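Local coordinates for Pre-mRNA-processing-splicing factor 8 (Cryptococcus neoformans var. grubii serotype A, PDB 6MX6), which is a spliceosomal protein interrupted by an intein, the part in this structure, that probably excises itself by protein splicing, at residues Tyr52-Glu58 with Leu140-Glu146; Cys5-Gly9 with Leu63-His69; Lys118-Ser122 with Leu166-Val172. All blocks are in the same frame, centred on the assembly; numbering follows the deposited sequence.

Each contact has at least one segment in the same antiparallel sheet, where strands 63-65, 52-56, 139-147 and 117-120 are successive neighbours. Interaction 1 is the middle pairing. It joins interaction 2 through a probable hydrogen bond between Ile-54 N and Leu-63 O (2.8 Å). It joins interaction 3 likewise, between Leu-140 N and Leu-119 O (2.8 Å). The centre of interaction 1 lies about 13 Å from the centres of the other two, which are about 15 Å apart, on opposite sides of the chain's centre. Interaction 2 holds the first modelled residue, Cys-5, at what is probably the N-terminal splice site. Interaction 1 is structural packing; interaction 3 probably lies beside the C-terminal splice segment.

Interaction 1. Residues Tyr52-Glu58 with Leu140-Glu146; sequences YRIKTHE and LHINSIE
Arg-53 pairs with Glu-146 through backbone hydrogen bonds in both directions, and Lys-55 pairs with Ser-144 likewise, so strands 52-56 and 139-147 run antiparallel. Lys-55 O also takes a second donor, Asn-143 N, at 2.7 Å and in the carbonyl plane. One carbonyl therefore faces two successive residues, and the register slips by one. Beyond the slip, His-57 N bonds to His-141 O.

Polar side chains secure the end of the pairing. The Glu-58 carboxylate holds His-141 twice. Its OE1 uses the syn lone pair to accept from His-141 ND1 at 2.8 Å, in the plane of the ring. Its OE2 accepts from His-141 N at 3.1 Å. The carboxylate and ring are only 14° apart. The ND1 bond should limit rotation of the ring, while the OE2 bond ties the carboxylate to the backbone. The bend of Glu-58 at chi2 (78°) curls the carboxylate back to this strand. At the other end, a water joins Arg-53 O and Ser-144 OG, 2.8 Å from each. Arg-53 and Lys-55 lead away from the strand pair. Arg-53 makes salt bridges to Glu-148 and Asp-62, and Lys-55 to Asp-62.

One CH-pi contact stands apart from these bonds. Asn-143 CB sits over one face of the His-57 ring, 3.9 Å from its centroid.

Ile-54 and Ile-145 lie side by side on the face of the sheet away from Arg-53, Lys-55, Ser-144 and Glu-146, with Ile-54 CG1 and Ile-145 CD1 tight at 3.5 Å. Ile-54 CG2 meets Ile-142 CD1 at 3.9 Å. Helix 103-108 covers this face, with Phe-106 on Ile-142 and Val-107 on Ile-145.

The arrangement is an antiparallel strand pair with a classic beta bulge at Lys-55, Asn-143 and Ser-144, within the beta-rich Hint fold of inteins.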
loop_
_atom_site.group_PDB
_atom_site.type_symbol
_atom_site.label_atom_id
_atom_site.label_comp_id
_atom_site.label_asym_id
_atom_site.label_seq_id
_atom_site.Cartn_x
_atom_site.Cartn_y
_atom_site.Cartn_z
ATOM N N TYR A 52 -3.862 -9.719 5.330
ATOM C CA TYR A 52 -3.435 -10.362 4.099
ATOM C C TYR A 52 -1.982 -10.007 3.842
ATOM O O TYR A 52 -1.603 -8.838 3.956
ATOM C CB TYR A 52 -4.288 -9.914 2.917
ATOM C CG TYR A 52 -5.605 -10.628 2.897
ATOM C CD1 TYR A 52 -6.672 -10.174 3.660
ATOM C CD2 TYR A 52 -5.765 -11.778 2.158
ATOM C CE1 TYR A 52 -7.880 -10.848 3.660
ATOM C CE2 TYR A 52 -6.962 -12.459 2.148
ATOM C CZ TYR A 52 -8.016 -11.990 2.894
ATOM O OH TYR A 52 -9.197 -12.684 2.870
ATOM N N ARG A 53 -1.185 -11.016 3.495
ATOM C CA ARG A 53 0.212 -10.835 3.117
ATOM C C ARG A 53 0.323 -10.915 1.600
ATOM O O ARG A 53 -0.084 -11.915 0.993
ATOM C CB ARG A 53 1.098 -11.895 3.778
ATOM C CG ARG A 53 2.581 -11.787 3.383
ATOM C CD ARG A 53 3.453 -12.778 4.138
ATOM N NE ARG A 53 3.355 -12.535 5.572
ATOM C CZ ARG A 53 4.133 -11.693 6.242
ATOM N NH1 ARG A 53 5.109 -11.041 5.615
ATOM N NH2 ARG A 53 3.945 -11.511 7.548
ATOM N N ILE A 54 0.876 -9.867 0.995
ATOM C CA ILE A 54 1.116 -9.788 -0.439
ATOM C C ILE A 54 2.612 -9.900 -0.664
ATOM O O ILE A 54 3.393 -9.098 -0.126
ATOM C CB ILE A 54 0.568 -8.481 -1.036
ATOM C CG1 ILE A 54 -0.926 -8.374 -0.754
ATOM C CG2 ILE A 54 0.840 -8.437 -2.546
ATOM C CD1 ILE A 54 -1.511 -6.990 -1.017
ATOM N N LYS A 55 3.011 -10.902 -1.451
ATOM C CA LYS A 55 4.400 -11.118 -1.840
ATOM C C LYS A 55 4.552 -10.912 -3.338
ATOM O O LYS A 55 3.733 -11.403 -4.128
ATOM C CB LYS A 55 4.870 -12.538 -1.498
ATOM C CG LYS A 55 4.882 -12.897 -0.018
ATOM C CD LYS A 55 5.375 -14.326 0.155
ATOM C CE LYS A 55 6.139 -14.514 1.454
ATOM N NZ LYS A 55 7.338 -13.647 1.527
ATOM N N THR A 56 5.639 -10.239 -3.716
ATOM C CA THR A 56 5.959 -9.975 -5.109
ATOM C C THR A 56 7.040 -10.934 -5.596
ATOM O O THR A 56 7.791 -11.514 -4.810
ATOM C CB THR A 56 6.420 -8.523 -5.294
ATOM O OG1 THR A 56 7.488 -8.228 -4.384
ATOM C CG2 THR A 56 5.249 -7.553 -5.036
ATOM N N HIS A 57 7.083 -11.119 -6.914
ATOM C CA HIS A 57 8.224 -11.799 -7.521
ATOM C C HIS A 57 9.512 -11.057 -7.212
ATOM O O HIS A 57 10.534 -11.672 -6.878
ATOM C CB HIS A 57 8.037 -11.893 -9.038
ATOM C CG HIS A 57 7.007 -12.885 -9.463
ATOM N ND1 HIS A 57 7.332 -14.134 -9.947
ATOM C CD2 HIS A 57 5.656 -12.809 -9.491
ATOM C CE1 HIS A 57 6.224 -14.787 -10.253
ATOM N NE2 HIS A 57 5.193 -14.006 -9.984
ATOM N N GLU A 58 9.482 -9.736 -7.338
ATOM C CA GLU A 58 10.653 -8.908 -7.101
ATOM C C GLU A 58 11.036 -8.927 -5.623
ATOM O O GLU A 58 10.194 -9.109 -4.744
ATOM C CB GLU A 58 10.381 -7.474 -7.560
ATOM C CG GLU A 58 10.210 -7.294 -9.074
ATOM C CD GLU A 58 8.834 -7.719 -9.597
ATOM O OE1 GLU A 58 8.603 -7.625 -10.824
ATOM O OE2 GLU A 58 7.981 -8.154 -8.793
ATOM N N LEU A 140 5.555 -3.962 -10.272
ATOM C CA LEU A 140 5.827 -5.122 -9.440
ATOM C C LEU A 140 4.742 -6.160 -9.674
ATOM O O LEU A 140 3.551 -5.833 -9.685
ATOM C CB LEU A 140 5.888 -4.733 -7.960
ATOM C CG LEU A 140 6.806 -3.559 -7.652
ATOM C CD1 LEU A 140 6.638 -3.148 -6.207
ATOM C CD2 LEU A 140 8.250 -3.933 -7.945
ATOM N N HIS A 141 5.155 -7.408 -9.842
ATOM C CA HIS A 141 4.255 -8.503 -10.148
ATOM C C HIS A 141 3.964 -9.251 -8.856
ATOM O O HIS A 141 4.891 -9.674 -8.160
ATOM C CB HIS A 141 4.881 -9.427 -11.191
ATOM C CG HIS A 141 5.294 -8.717 -12.443
ATOM N ND1 HIS A 141 6.484 -8.027 -12.551
ATOM C CD2 HIS A 141 4.663 -8.568 -13.631
ATOM C CE1 HIS A 141 6.572 -7.492 -13.755
ATOM N NE2 HIS A 141 5.479 -7.804 -14.430
ATOM N N ILE A 142 2.691 -9.396 -8.532
ATOM C CA ILE A 142 2.309 -10.091 -7.312
ATOM C C ILE A 142 2.466 -11.592 -7.526
ATOM O O ILE A 142 1.942 -12.155 -8.494
ATOM C CB ILE A 142 0.873 -9.724 -6.911
ATOM C CG1 ILE A 142 0.825 -8.248 -6.517
ATOM C CG2 ILE A 142 0.400 -10.604 -5.773
ATOM C CD1 ILE A 142 -0.548 -7.785 -6.097
ATOM N N ASN A 143 3.193 -12.243 -6.624
ATOM C CA ASN A 143 3.363 -13.688 -6.680
ATOM C C ASN A 143 2.350 -14.421 -5.815
ATOM O O ASN A 143 1.891 -15.505 -6.188
ATOM C CB ASN A 143 4.782 -14.073 -6.251
ATOM C CG ASN A 143 5.077 -15.545 -6.476
ATOM O OD1 ASN A 143 4.826 -16.085 -7.558
ATOM N ND2 ASN A 143 5.602 -16.204 -5.451
ATOM N N SER A 144 1.986 -13.861 -4.664
ATOM C CA SER A 144 1.002 -14.533 -3.827
ATOM C C SER A 144 0.295 -13.512 -2.958
ATOM O O SER A 144 0.848 -12.461 -2.633
ATOM C CB SER A 144 1.633 -15.624 -2.947
ATOM O OG SER A 144 2.614 -15.087 -2.082
ATOM N N ILE A 145 -0.943 -13.828 -2.591
ATOM C CA ILE A 145 -1.681 -13.013 -1.637
ATOM C C ILE A 145 -2.469 -13.982 -0.773
ATOM O O ILE A 145 -3.230 -14.805 -1.295
ATOM C CB ILE A 145 -2.595 -11.968 -2.314
ATOM C CG1 ILE A 145 -3.335 -11.134 -1.258
ATOM C CG2 ILE A 145 -3.559 -12.617 -3.311
ATOM C CD1 ILE A 145 -3.930 -9.831 -1.799
ATOM N N GLU A 146 -2.218 -13.956 0.531
ATOM C CA GLU A 146 -2.782 -14.993 1.389
ATOM C C GLU A 146 -3.244 -14.401 2.704
ATOM O O GLU A 146 -2.593 -13.511 3.244
ATOM C CB GLU A 146 -1.763 -16.106 1.681
ATOM C CG GLU A 146 -1.284 -16.911 0.465
ATOM C CD GLU A 146 -2.379 -17.786 -0.137
ATOM O OE1 GLU A 146 -3.428 -17.984 0.514
ATOM O OE2 GLU A 146 -2.185 -18.283 -1.265
HETATM O O HOH W 1 1.311 -14.205 0.288
#

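Interaction 2. Residues Cys5-Gly9 with Leu63-His69; sequences CLQNG and LVCTHNH
The His-69 ring has Leu-6 over one face and the backbone N of Cys-5 at its edge. Leu-6 CD2 lies 3.9 Å from the ring centroid, a CH-pi contact displaced toward the CE1 and NE2 rim. At the edge, Cys-5 N donates to His-69 ND1 at 2.9 Å, tilted 24° from the ring plane. The His-69 side chain swings away from its own backbone N (chi1 -175°), which carries the ring to Cys-5 N.

Cys-5 N has a second acceptor, Thr-66 OG1, at 3.2 Å. With its proton given to Asn-68 OD1, Thr-66 OG1 can accept from Cys-5 N. Thr-66 N returns a bond to Cys-5 O at 3.0 Å. Two residues further on, Gln-7 N donates to Val-64 O at 2.9 Å, beside the single bridge of Leu-6 and Cys-65.

The Gln-7 side chain packs over Val-64, with CD against CG1 at 3.7 Å, while its NE2 bonds to Thr-152. Leu-6 CD2 also touches Cys-65 CB.

A type I turn from Thr-66 to His-69 brings both side chains round Cys-5 N. This is consistent with the block B TxxH motif of inteins, at a probable N-terminal splice site.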
loop_
_atom_site.group_PDB
_atom_site.type_symbol
_atom_site.label_atom_id
_atom_site.label_comp_id
_atom_site.label_asym_id
_atom_site.label_seq_id
_atom_site.Cartn_x
_atom_site.Cartn_y
_atom_site.Cartn_z
ATOM N N CYS A 5 -5.799 -0.289 5.709
ATOM C CA CYS A 5 -4.880 -0.061 6.816
ATOM C C CYS A 5 -3.719 -1.067 6.767
ATOM O O CYS A 5 -3.845 -2.110 6.130
ATOM C CB CYS A 5 -5.644 -0.172 8.111
ATOM S SG CYS A 5 -7.341 0.396 7.876
ATOM N N LEU A 6 -2.616 -0.776 7.459
ATOM C CA LEU A 6 -1.357 -1.484 7.244
ATOM C C LEU A 6 -0.850 -2.129 8.525
ATOM O O LEU A 6 -1.074 -1.623 9.625
ATOM C CB LEU A 6 -0.276 -0.533 6.719
ATOM C CG LEU A 6 -0.606 0.179 5.410
ATOM C CD1 LEU A 6 0.515 1.160 5.094
ATOM C CD2 LEU A 6 -0.760 -0.824 4.288
ATOM N N GLN A 7 -0.119 -3.235 8.372
ATOM C CA GLN A 7 0.445 -3.895 9.537
ATOM C C GLN A 7 1.421 -2.978 10.249
ATOM O O GLN A 7 2.215 -2.275 9.611
ATOM C CB GLN A 7 1.174 -5.180 9.145
ATOM C CG GLN A 7 1.635 -5.970 10.355
ATOM C CD GLN A 7 2.253 -7.299 9.966
ATOM O OE1 GLN A 7 3.217 -7.337 9.208
ATOM N NE2 GLN A 7 1.696 -8.393 10.480
ATOM N N ASN A 8 1.354 -2.975 11.579
ATOM C CA ASN A 8 2.331 -2.231 12.361
ATOM C C ASN A 8 3.748 -2.655 11.991
ATOM O O ASN A 8 4.037 -3.842 11.805
ATOM C CB ASN A 8 2.099 -2.439 13.853
ATOM C CG ASN A 8 0.932 -1.616 14.381
ATOM O OD1 ASN A 8 0.166 -1.033 13.613
ATOM N ND2 ASN A 8 0.793 -1.570 15.699
ATOM N N GLY A 9 4.633 -1.675 11.907
ATOM C CA GLY A 9 5.995 -1.909 11.479
ATOM C C GLY A 9 6.236 -1.629 10.017
ATOM O O GLY A 9 7.387 -1.711 9.567
ATOM N N LEU A 63 3.987 -6.676 1.535
ATOM C CA LEU A 63 2.998 -5.703 1.997
ATOM C C LEU A 63 1.926 -6.447 2.781
ATOM O O LEU A 63 1.315 -7.377 2.255
ATOM C CB LEU A 63 2.374 -4.955 0.819
ATOM C CG LEU A 63 1.304 -3.925 1.180
ATOM C CD1 LEU A 63 1.932 -2.795 2.017
ATOM C CD2 LEU A 63 0.637 -3.386 -0.076
ATOM N N VAL A 64 1.683 -6.049 4.030
ATOM C CA VAL A 64 0.724 -6.764 4.872
ATOM C C VAL A 64 -0.354 -5.776 5.295
ATOM O O VAL A 64 -0.039 -4.730 5.870
ATOM C CB VAL A 64 1.393 -7.415 6.094
ATOM C CG1 VAL A 64 0.381 -8.215 6.879
ATOM C CG2 VAL A 64 2.556 -8.317 5.661
ATOM N N CYS A 65 -1.615 -6.095 5.005
ATOM C CA CYS A 65 -2.659 -5.085 5.147
ATOM C C CYS A 65 -4.037 -5.708 5.346
ATOM O O CYS A 65 -4.243 -6.904 5.154
ATOM C CB CYS A 65 -2.641 -4.152 3.943
ATOM S SG CYS A 65 -3.003 -5.003 2.398
ATOM N N THR A 66 -4.999 -4.873 5.733
ATOM C CA THR A 66 -6.332 -5.379 6.034
ATOM C C THR A 66 -7.094 -5.746 4.766
ATOM O O THR A 66 -6.767 -5.313 3.655
ATOM C CB THR A 66 -7.166 -4.349 6.807
ATOM O OG1 THR A 66 -7.197 -3.128 6.060
ATOM C CG2 THR A 66 -6.588 -4.114 8.180
ATOM N N HIS A 67 -8.167 -6.521 4.960
ATOM C CA HIS A 67 -8.973 -6.980 3.836
ATOM C C HIS A 67 -9.631 -5.822 3.091
ATOM O O HIS A 67 -9.895 -5.933 1.892
ATOM C CB HIS A 67 -10.043 -7.962 4.322
ATOM C CG HIS A 67 -11.073 -7.337 5.211
ATOM N ND1 HIS A 67 -12.324 -6.975 4.758
ATOM C CD2 HIS A 67 -11.035 -6.998 6.522
ATOM C CE1 HIS A 67 -13.014 -6.444 5.752
ATOM N NE2 HIS A 67 -12.255 -6.446 6.834
ATOM N N ASN A 68 -9.909 -4.712 3.768
ATOM C CA ASN A 68 -10.545 -3.586 3.095
ATOM C C ASN A 68 -9.546 -2.543 2.621
ATOM O O ASN A 68 -9.953 -1.504 2.089
ATOM C CB ASN A 68 -11.592 -2.922 4.010
ATOM C CG ASN A 68 -11.014 -2.467 5.327
ATOM O OD1 ASN A 68 -10.053 -3.039 5.830
ATOM N ND2 ASN A 68 -11.609 -1.431 5.906
ATOM N N HIS A 69 -8.254 -2.795 2.796
ATOM C CA HIS A 69 -7.253 -1.858 2.317
ATOM C C HIS A 69 -7.319 -1.746 0.799
ATOM O O HIS A 69 -7.590 -2.722 0.098
ATOM C CB HIS A 69 -5.871 -2.308 2.758
ATOM C CG HIS A 69 -4.791 -1.343 2.407
ATOM N ND1 HIS A 69 -4.649 -0.127 3.035
ATOM C CD2 HIS A 69 -3.810 -1.407 1.477
ATOM C CE1 HIS A 69 -3.622 0.516 2.512
ATOM N NE2 HIS A 69 -3.091 -0.243 1.569
#

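Interaction 3. Residues Lys118-Ser122 with Leu166-Val172; sequences KLFRS and LRYDYLV
Arg-121 reaches side-on to the backbone of Asp-169, where segment 118-122 meets the loop 166-172, in the Hint fold of inteins. Its NE and NH2 both grip one atom, Asp-169 O, at 3.0 Å each. NE approaches nearly along the C=O axis, and the oxygen lies 17° out of the guanidinium plane. A bend at chi3 (73°) turns the guanidinium to this carbonyl. The carboxylate of Asp-169 is held separately by Arg-167, through a two-nitrogen salt bridge within the type I turn from Arg-167 to Tyr-170. One arginine thus fixes the main chain of Asp-169 and another its side chain.

Phe-120 and Val-172 make the main apolar contact. Val-172 CB sits over one face of the ring, 4.1 Å from the centroid, and its CG2 meets Phe-120 CE2 at 3.6 Å. Phe-120 CG lies between its backbone N and carbonyl carbon (chi1 64°), which brings the ring under the valine. Tyr-74 meets the same ring edge-to-face.

Leu-171 CD1 touches Leu-119 CB at 4.0 Å. Backbone bonds frame the bridge of Arg-121 and Leu-171: Val-172 N donates to Phe-120 O at 2.9 Å, and Ser-122 N to Tyr-170 O at 3.1 Å.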
loop_
_atom_site.group_PDB
_atom_site.type_symbol
_atom_site.label_atom_id
_atom_site.label_comp_id
_atom_site.label_asym_id
_atom_site.label_seq_id
_atom_site.Cartn_x
_atom_site.Cartn_y
_atom_site.Cartn_z
ATOM N N LYS A 118 -0.739 -4.784 -11.464
ATOM C CA LYS A 118 0.604 -4.665 -10.926
ATOM C C LYS A 118 0.649 -3.566 -9.877
ATOM O O LYS A 118 0.028 -2.515 -10.044
ATOM C CB LYS A 118 1.611 -4.378 -12.046
ATOM C CG LYS A 118 1.766 -5.553 -13.007
ATOM C CD LYS A 118 1.893 -5.096 -14.441
ATOM C CE LYS A 118 2.122 -6.275 -15.372
ATOM N NZ LYS A 118 1.001 -7.249 -15.293
ATOM N N LEU A 119 1.371 -3.825 -8.788
ATOM C CA LEU A 119 1.778 -2.753 -7.897
ATOM C C LEU A 119 2.854 -1.909 -8.585
ATOM O O LEU A 119 3.395 -2.286 -9.624
ATOM C CB LEU A 119 2.288 -3.323 -6.576
ATOM C CG LEU A 119 1.261 -4.114 -5.760
ATOM C CD1 LEU A 119 1.940 -4.854 -4.602
ATOM C CD2 LEU A 119 0.192 -3.172 -5.229
ATOM N N PHE A 120 3.163 -0.746 -8.011
ATOM C CA PHE A 120 4.169 0.083 -8.663
ATOM C C PHE A 120 4.844 1.011 -7.668
ATOM O O PHE A 120 4.322 1.303 -6.589
ATOM C CB PHE A 120 3.574 0.894 -9.819
ATOM C CG PHE A 120 2.536 1.889 -9.407
ATOM C CD1 PHE A 120 1.228 1.496 -9.187
ATOM C CD2 PHE A 120 2.859 3.230 -9.266
ATOM C CE1 PHE A 120 0.262 2.422 -8.824
ATOM C CE2 PHE A 120 1.899 4.160 -8.901
ATOM C CZ PHE A 120 0.600 3.755 -8.680
ATOM N N ARG A 121 6.024 1.472 -8.065
ATOM C CA ARG A 121 6.808 2.447 -7.335
ATOM C C ARG A 121 6.835 3.745 -8.129
ATOM O O ARG A 121 6.626 3.757 -9.344
ATOM C CB ARG A 121 8.232 1.942 -7.092
ATOM C CG ARG A 121 8.321 0.491 -6.645
ATOM C CD ARG A 121 9.722 -0.075 -6.877
ATOM N NE ARG A 121 10.676 0.466 -5.916
ATOM C CZ ARG A 121 11.955 0.109 -5.841
ATOM N NH1 ARG A 121 12.441 -0.800 -6.673
ATOM N NH2 ARG A 121 12.747 0.661 -4.931
ATOM N N SER A 122 7.091 4.847 -7.434
ATOM C CA SER A 122 7.078 6.149 -8.085
ATOM C C SER A 122 8.371 6.358 -8.863
ATOM O O SER A 122 9.468 6.275 -8.301
ATOM C CB SER A 122 6.895 7.264 -7.060
ATOM O OG SER A 122 8.104 7.500 -6.362
ATOM N N LEU A 166 4.002 7.109 0.098
ATOM C CA LEU A 166 5.098 6.222 -0.271
ATOM C C LEU A 166 5.559 5.365 0.897
ATOM O O LEU A 166 5.776 5.872 2.006
ATOM C CB LEU A 166 6.281 7.022 -0.813
ATOM C CG LEU A 166 6.055 7.681 -2.173
ATOM C CD1 LEU A 166 7.362 8.278 -2.680
ATOM C CD2 LEU A 166 5.459 6.708 -3.183
ATOM N N ARG A 167 5.735 4.071 0.630
ATOM C CA ARG A 167 6.543 3.211 1.481
ATOM C C ARG A 167 8.013 3.608 1.350
ATOM O O ARG A 167 8.408 4.313 0.421
ATOM C CB ARG A 167 6.347 1.738 1.088
ATOM C CG ARG A 167 6.629 0.722 2.204
ATOM C CD ARG A 167 6.138 -0.682 1.840
ATOM N NE ARG A 167 6.994 -1.330 0.843
ATOM C CZ ARG A 167 6.928 -2.620 0.533
ATOM N NH1 ARG A 167 6.034 -3.399 1.130
ATOM N NH2 ARG A 167 7.743 -3.134 -0.383
ATOM N N TYR A 168 8.828 3.138 2.297
ATOM C CA TYR A 168 10.231 3.541 2.347
ATOM C C TYR A 168 10.986 3.175 1.065
ATOM O O TYR A 168 11.966 3.844 0.713
ATOM C CB TYR A 168 10.908 2.908 3.564
ATOM C CG TYR A 168 11.313 1.477 3.301
ATOM C CD1 TYR A 168 10.371 0.454 3.316
ATOM C CD2 TYR A 168 12.627 1.154 3.003
ATOM C CE1 TYR A 168 10.738 -0.856 3.056
ATOM C CE2 TYR A 168 13.003 -0.149 2.743
ATOM C CZ TYR A 168 12.059 -1.148 2.767
ATOM O OH TYR A 168 12.449 -2.443 2.503
ATOM N N ASP A 169 10.557 2.125 0.359
ATOM C CA ASP A 169 11.147 1.722 -0.912
ATOM C C ASP A 169 10.382 2.276 -2.108
ATOM O O ASP A 169 10.495 1.733 -3.213
ATOM C CB ASP A 169 11.235 0.193 -1.008
ATOM C CG ASP A 169 9.867 -0.481 -0.977
ATOM O OD1 ASP A 169 8.853 0.207 -0.739
ATOM O OD2 ASP A 169 9.801 -1.709 -1.198
ATOM N N TYR A 170 9.582 3.323 -1.902
ATOM C CA TYR A 170 8.859 4.058 -2.932
ATOM C C TYR A 170 7.690 3.282 -3.536
ATOM O O TYR A 170 7.101 3.744 -4.512
ATOM C CB TYR A 170 9.810 4.540 -4.039
ATOM C CG TYR A 170 10.904 5.424 -3.487
ATOM C CD1 TYR A 170 10.638 6.732 -3.109
ATOM C CD2 TYR A 170 12.195 4.942 -3.317
ATOM C CE1 TYR A 170 11.637 7.546 -2.588
ATOM C CE2 TYR A 170 13.197 5.744 -2.803
ATOM C CZ TYR A 170 12.912 7.043 -2.438
ATOM O OH TYR A 170 13.909 7.841 -1.926
ATOM N N LEU A 171 7.318 2.129 -2.971
ATOM C CA LEU A 171 6.041 1.515 -3.317
ATOM C C LEU A 171 4.918 2.508 -3.039
ATOM O O LEU A 171 4.889 3.140 -1.981
ATOM C CB LEU A 171 5.830 0.233 -2.506
ATOM C CG LEU A 171 4.517 -0.513 -2.725
ATOM C CD1 LEU A 171 4.447 -1.068 -4.128
ATOM C CD2 LEU A 171 4.367 -1.626 -1.693
ATOM N N VAL A 172 4.008 2.662 -3.995
ATOM C CA VAL A 172 2.922 3.624 -3.882
ATOM C C VAL A 172 1.745 2.961 -3.175
ATOM O O VAL A 172 1.236 1.928 -3.623
ATOM C CB VAL A 172 2.507 4.171 -5.256
ATOM C CG1 VAL A 172 1.273 5.068 -5.116
ATOM C CG2 VAL A 172 3.673 4.945 -5.892
HETATM O O HOH W 2 1.384 0.080 -5.688
#